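Side-chain contacts in exosome complex component Rrp42 (Methanothermobacter thermautotrophicus, PDB 2WNR), which probably serves as a non-catalytic subunit of the RNA-degrading exosome, helping to shape the active site of its partner Rrp41: residues L126-G131 and P168-E173; C196-A199 and E204-L207. All coordinates share one frame; numbering follows the deposited sequence.

The two contacts lie on opposite sides of the chain's centre, their own centres 43 Å apart and their nearest atoms about 24 Å apart. Contact 1 sits at the periphery, about 28 Å from the chain centre, where two isoleucines, a valine and an alanine bring two different sheets together without a hydrogen bond. Contact 2, about 16 Å from that centre, is a buried hairpin within a single sheet, joined by backbone hydrogen bonds as well as by side chains. In sequence, contact 1 closes before contact 2 opens. No other subunit of the six-chain assembly touches either, and the probable contribution of Rrp42 to the Rrp41 active site cannot be assigned to them directly.

Contact 1 of 2, residues L126-G131 and P168-E173; sequences LCIIEG and PAAEVE
Ile128 meets both Ala170 and Val172, one branch of its side chain for each, and this divided grip forms the closely packed part of the contact. Its CG1 lies 3.7 Å from Ala170 CB, and CD1 follows at 4.1 Å from the same methyl. The other branch reaches farther along the strand, with CG2 of Ile128 3.8 Å from CG2 of Val172. The torsion of Ile128 (chi1 -75°) explains the division: CG1 stands beside the backbone N and CG2 beside the carbonyl carbon, so that the forked side chain spans two residues whose CB atoms emerge from the same face of strand 166-173. Glu171, between them, turns its side chain to the other face. Trp135 of strand 133-145 packs on both Ile128 and Ala170, and Val177 adds a further apolar neighbour to Ile128.

The solvent side is the far flank of Val172, an exposed residue, where Ile129 alone meets its CG1. The CG1-CD1 arm of Ile129 lies against that Val172 methyl, CD1 at 4.0 Å and CG1 at 4.1 Å, with the two side chains set at a slant to each other. The CA atoms of Ile128 and Ala170 stay 7.0 Å apart and no hydrogen bond links the segments; the close contacts are all between apolar side chains.

Ile128 and Ile129 together face a single residue of strand 133-145 in a classic beta bulge, which probably helps both side chains reach strand 166-173. The bulged strand 127-129 belongs to the RNase PH-type domain, and the contact is surface packing between its mixed sheet and the antiparallel sheet built around strand 166-173.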
loop_
_atom_site.group_PDB
_atom_site.type_symbol
_atom_site.label_atom_id
_atom_site.label_comp_id
_atom_site.label_asym_id
_atom_site.label_seq_id
_atom_site.Cartn_x
_atom_site.Cartn_y
_atom_site.Cartn_z
ATOM N N LEU A 126 -8.736 30.217 10.641
ATOM C CA LEU A 126 -7.849 29.132 11.047
ATOM C C LEU A 126 -6.441 29.325 10.483
ATOM O O LEU A 126 -5.502 28.604 10.856
ATOM C CB LEU A 126 -8.425 27.783 10.626
ATOM C CG LEU A 126 -9.775 27.430 11.259
ATOM C CD1 LEU A 126 -10.167 25.999 10.904
ATOM C CD2 LEU A 126 -9.745 27.609 12.774
ATOM N N CYS A 127 -6.303 30.298 9.585
ATOM C CA CYS A 127 -4.999 30.734 9.118
ATOM C C CYS A 127 -4.106 31.081 10.311
ATOM O O CYS A 127 -4.600 31.566 11.331
ATOM C CB CYS A 127 -5.148 31.978 8.234
ATOM S SG CYS A 127 -3.862 32.145 6.987
ATOM N N ILE A 128 -2.810 30.800 10.200
ATOM C CA ILE A 128 -1.833 31.369 11.134
ATOM C C ILE A 128 -0.870 32.275 10.360
ATOM O O ILE A 128 -0.909 33.484 10.530
ATOM C CB ILE A 128 -1.091 30.309 11.989
ATOM C CG1 ILE A 128 -2.011 29.764 13.084
ATOM C CG2 ILE A 128 0.158 30.901 12.634
ATOM C CD1 ILE A 128 -2.460 28.347 12.851
ATOM N N ILE A 129 -0.027 31.683 9.513
ATOM C CA ILE A 129 0.729 32.441 8.520
ATOM C C ILE A 129 0.321 32.024 7.108
ATOM O O ILE A 129 0.572 30.888 6.687
ATOM C CB ILE A 129 2.252 32.294 8.690
ATOM C CG1 ILE A 129 2.683 32.791 10.077
ATOM C CG2 ILE A 129 2.977 33.063 7.577
ATOM C CD1 ILE A 129 4.110 32.423 10.482
ATOM N N GLU A 130 -0.314 32.957 6.401
ATOM C CA GLU A 130 -0.734 32.791 5.007
ATOM C C GLU A 130 0.343 32.102 4.154
ATOM O O GLU A 130 1.478 32.594 4.042
ATOM C CB GLU A 130 -1.067 34.165 4.422
ATOM C CG GLU A 130 -2.081 34.223 3.276
ATOM C CD GLU A 130 -2.345 35.684 2.830
ATOM O OE1 GLU A 130 -2.994 35.898 1.777
ATOM O OE2 GLU A 130 -1.901 36.625 3.536
ATOM N N GLY A 131 -0.019 30.955 3.582
ATOM C CA GLY A 131 0.853 30.218 2.667
ATOM C C GLY A 131 1.972 29.413 3.305
ATOM O O GLY A 131 3.012 29.191 2.669
ATOM N N PRO A 168 -6.132 25.481 21.260
ATOM C CA PRO A 168 -5.220 26.475 21.824
ATOM C C PRO A 168 -5.050 27.687 20.906
ATOM O O PRO A 168 -5.139 27.561 19.679
ATOM C CB PRO A 168 -3.898 25.714 21.950
ATOM C CG PRO A 168 -4.007 24.595 20.979
ATOM C CD PRO A 168 -5.446 24.205 20.989
ATOM N N ALA A 169 -4.838 28.854 21.508
ATOM C CA ALA A 169 -4.574 30.063 20.751
ATOM C C ALA A 169 -3.213 29.950 20.085
ATOM O O ALA A 169 -2.223 29.591 20.724
ATOM C CB ALA A 169 -4.629 31.279 21.650
ATOM N N ALA A 170 -3.181 30.233 18.790
ATOM C CA ALA A 170 -1.936 30.250 18.044
ATOM C C ALA A 170 -1.493 31.696 17.741
ATOM O O ALA A 170 -2.072 32.378 16.892
ATOM C CB ALA A 170 -2.076 29.427 16.772
ATOM N N GLU A 171 -0.479 32.156 18.470
ATOM C CA GLU A 171 0.087 33.499 18.272
ATOM C C GLU A 171 1.278 33.449 17.320
ATOM O O GLU A 171 1.940 32.409 17.189
ATOM C CB GLU A 171 0.497 34.145 19.609
ATOM C CG GLU A 171 -0.592 34.998 20.276
ATOM C CD GLU A 171 -1.564 34.200 21.142
ATOM O OE1 GLU A 171 -1.753 32.982 20.894
ATOM O OE2 GLU A 171 -2.153 34.796 22.070
ATOM N N VAL A 172 1.531 34.568 16.644
ATOM C CA VAL A 172 2.686 34.686 15.757
ATOM C C VAL A 172 3.716 35.620 16.371
ATOM O O VAL A 172 3.436 36.799 16.638
ATOM C CB VAL A 172 2.307 35.181 14.341
ATOM C CG1 VAL A 172 3.492 35.032 13.390
ATOM C CG2 VAL A 172 1.096 34.416 13.809
ATOM N N GLU A 173 4.914 35.075 16.560
ATOM C CA GLU A 173 6.026 35.778 17.186
ATOM C C GLU A 173 7.326 35.329 16.528
ATOM O O GLU A 173 7.535 34.126 16.313
ATOM C CB GLU A 173 6.057 35.438 18.670
ATOM C CG GLU A 173 6.472 36.573 19.560
ATOM C CD GLU A 173 7.044 36.087 20.871
ATOM O OE1 GLU A 173 8.094 35.411 20.838
ATOM O OE2 GLU A 173 6.456 36.391 21.932
#

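Contact 2 of 2, residues C196-A199 and E204-L207; sequences CTFA and EIVL
Phe198 and Leu207 face each other as a non-hydrogen-bonded antiparallel pair, and the leucine lays a methyl over the phenylalanine ring. Leu207 CD1 sits 4.0 Å from the centroid of the Phe198 ring, offset toward its rim, in a CH-pi contact 21° from the ring normal. Chi1 of Leu207 (171°) swings CG anti to the backbone N, and the second torsion then carries CD1 over the ring and on to Cys196, whose CB is 3.7 Å from Leu207 CD1. Ile205 adds its CD1 at 4.1 Å from Phe198 CD1, approaching the ring obliquely.

The backbone sets this register. At the neighbouring hydrogen-bonded pair, Ala199 N donates to Val206 O at 2.7 Å, and Val206 N returns a bond to Ala199 O at 2.8 Å. Ala199 and Val206 project from the other face of the sheet, where their side chains are only loosely apposed.

Farther out, Ala250 and Ile253 of helix 244-268 pack on Phe198, while Val258 touches Cys196, so that helix backs the aromatic side. On the side occupied by Ala199, Thr197 turns away from strand 204-207, and its OG1 is hydrogen-bonded to Asp152 and Ser222. Glu204 forms a salt bridge with Lys23, and Arg25 NH2 is hydrogen-bonded to Leu207 O, tying strand 204-207 to the N-terminal region.

Reciprocal backbone bonds thus fix the hairpin's register, whereas cohesion between its side chains is apolar; the hydroxyl of Thr197 and the carboxylate of Glu204 find their partners in Asp152, Ser222 and Lys23.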
loop_
_atom_site.group_PDB
_atom_site.type_symbol
_atom_site.label_atom_id
_atom_site.label_comp_id
_atom_site.label_asym_id
_atom_site.label_seq_id
_atom_site.Cartn_x
_atom_site.Cartn_y
_atom_site.Cartn_z
ATOM N N CYS A 196 -30.889 15.084 6.469
ATOM C CA CYS A 196 -31.967 14.111 6.480
ATOM C C CYS A 196 -31.783 13.127 5.334
ATOM O O CYS A 196 -31.588 13.540 4.188
ATOM C CB CYS A 196 -33.299 14.826 6.318
ATOM S SG CYS A 196 -33.775 15.819 7.724
ATOM N N THR A 197 -31.840 11.834 5.648
ATOM C CA THR A 197 -31.764 10.780 4.646
ATOM C C THR A 197 -33.111 10.089 4.537
ATOM O O THR A 197 -33.708 9.712 5.547
ATOM C CB THR A 197 -30.681 9.739 4.985
ATOM O OG1 THR A 197 -29.399 10.371 4.973
ATOM C CG2 THR A 197 -30.657 8.624 3.960
ATOM N N PHE A 198 -33.576 9.928 3.302
ATOM C CA PHE A 198 -34.848 9.280 2.999
ATOM C C PHE A 198 -34.614 8.013 2.200
ATOM O O PHE A 198 -33.667 7.933 1.428
ATOM C CB PHE A 198 -35.734 10.214 2.174
ATOM C CG PHE A 198 -36.018 11.520 2.840
ATOM C CD1 PHE A 198 -37.213 11.721 3.502
ATOM C CD2 PHE A 198 -35.089 12.553 2.803
ATOM C CE1 PHE A 198 -37.481 12.936 4.126
ATOM C CE2 PHE A 198 -35.348 13.773 3.423
ATOM C CZ PHE A 198 -36.541 13.967 4.084
ATOM N N ALA A 199 -35.491 7.036 2.366
ATOM C CA ALA A 199 -35.412 5.805 1.601
ATOM C C ALA A 199 -36.684 5.595 0.791
ATOM O O ALA A 199 -37.786 5.649 1.338
ATOM C CB ALA A 199 -35.170 4.623 2.527
ATOM N N GLU A 204 -43.323 5.213 -1.646
ATOM C CA GLU A 204 -43.192 6.192 -0.577
ATOM C C GLU A 204 -41.739 6.522 -0.310
ATOM O O GLU A 204 -40.861 5.678 -0.493
ATOM C CB GLU A 204 -43.837 5.664 0.717
ATOM C CG GLU A 204 -45.310 5.252 0.600
ATOM C CD GLU A 204 -46.240 6.415 0.301
ATOM O OE1 GLU A 204 -45.862 7.578 0.579
ATOM O OE2 GLU A 204 -47.356 6.161 -0.215
ATOM N N ILE A 205 -41.481 7.749 0.123
ATOM C CA ILE A 205 -40.187 8.046 0.728
ATOM C C ILE A 205 -40.318 8.061 2.252
ATOM O O ILE A 205 -41.245 8.664 2.806
ATOM C CB ILE A 205 -39.522 9.336 0.185
ATOM C CG1 ILE A 205 -40.491 10.517 0.205
ATOM C CG2 ILE A 205 -38.971 9.098 -1.232
ATOM C CD1 ILE A 205 -39.805 11.860 0.268
ATOM N N VAL A 206 -39.411 7.358 2.924
ATOM C CA VAL A 206 -39.450 7.312 4.377
ATOM C C VAL A 206 -38.201 7.925 4.956
ATOM O O VAL A 206 -37.103 7.678 4.465
ATOM C CB VAL A 206 -39.722 5.893 5.010
ATOM C CG1 VAL A 206 -40.670 5.034 4.202
ATOM C CG2 VAL A 206 -38.473 5.185 5.474
ATOM N N LEU A 207 -38.380 8.727 6.002
ATOM C CA LEU A 207 -37.273 9.443 6.617
ATOM C C LEU A 207 -36.573 8.563 7.643
ATOM O O LEU A 207 -37.232 7.883 8.425
ATOM C CB LEU A 207 -37.770 10.746 7.260
ATOM C CG LEU A 207 -36.852 11.595 8.149
ATOM C CD1 LEU A 207 -35.705 12.208 7.354
ATOM C CD2 LEU A 207 -37.672 12.686 8.827
#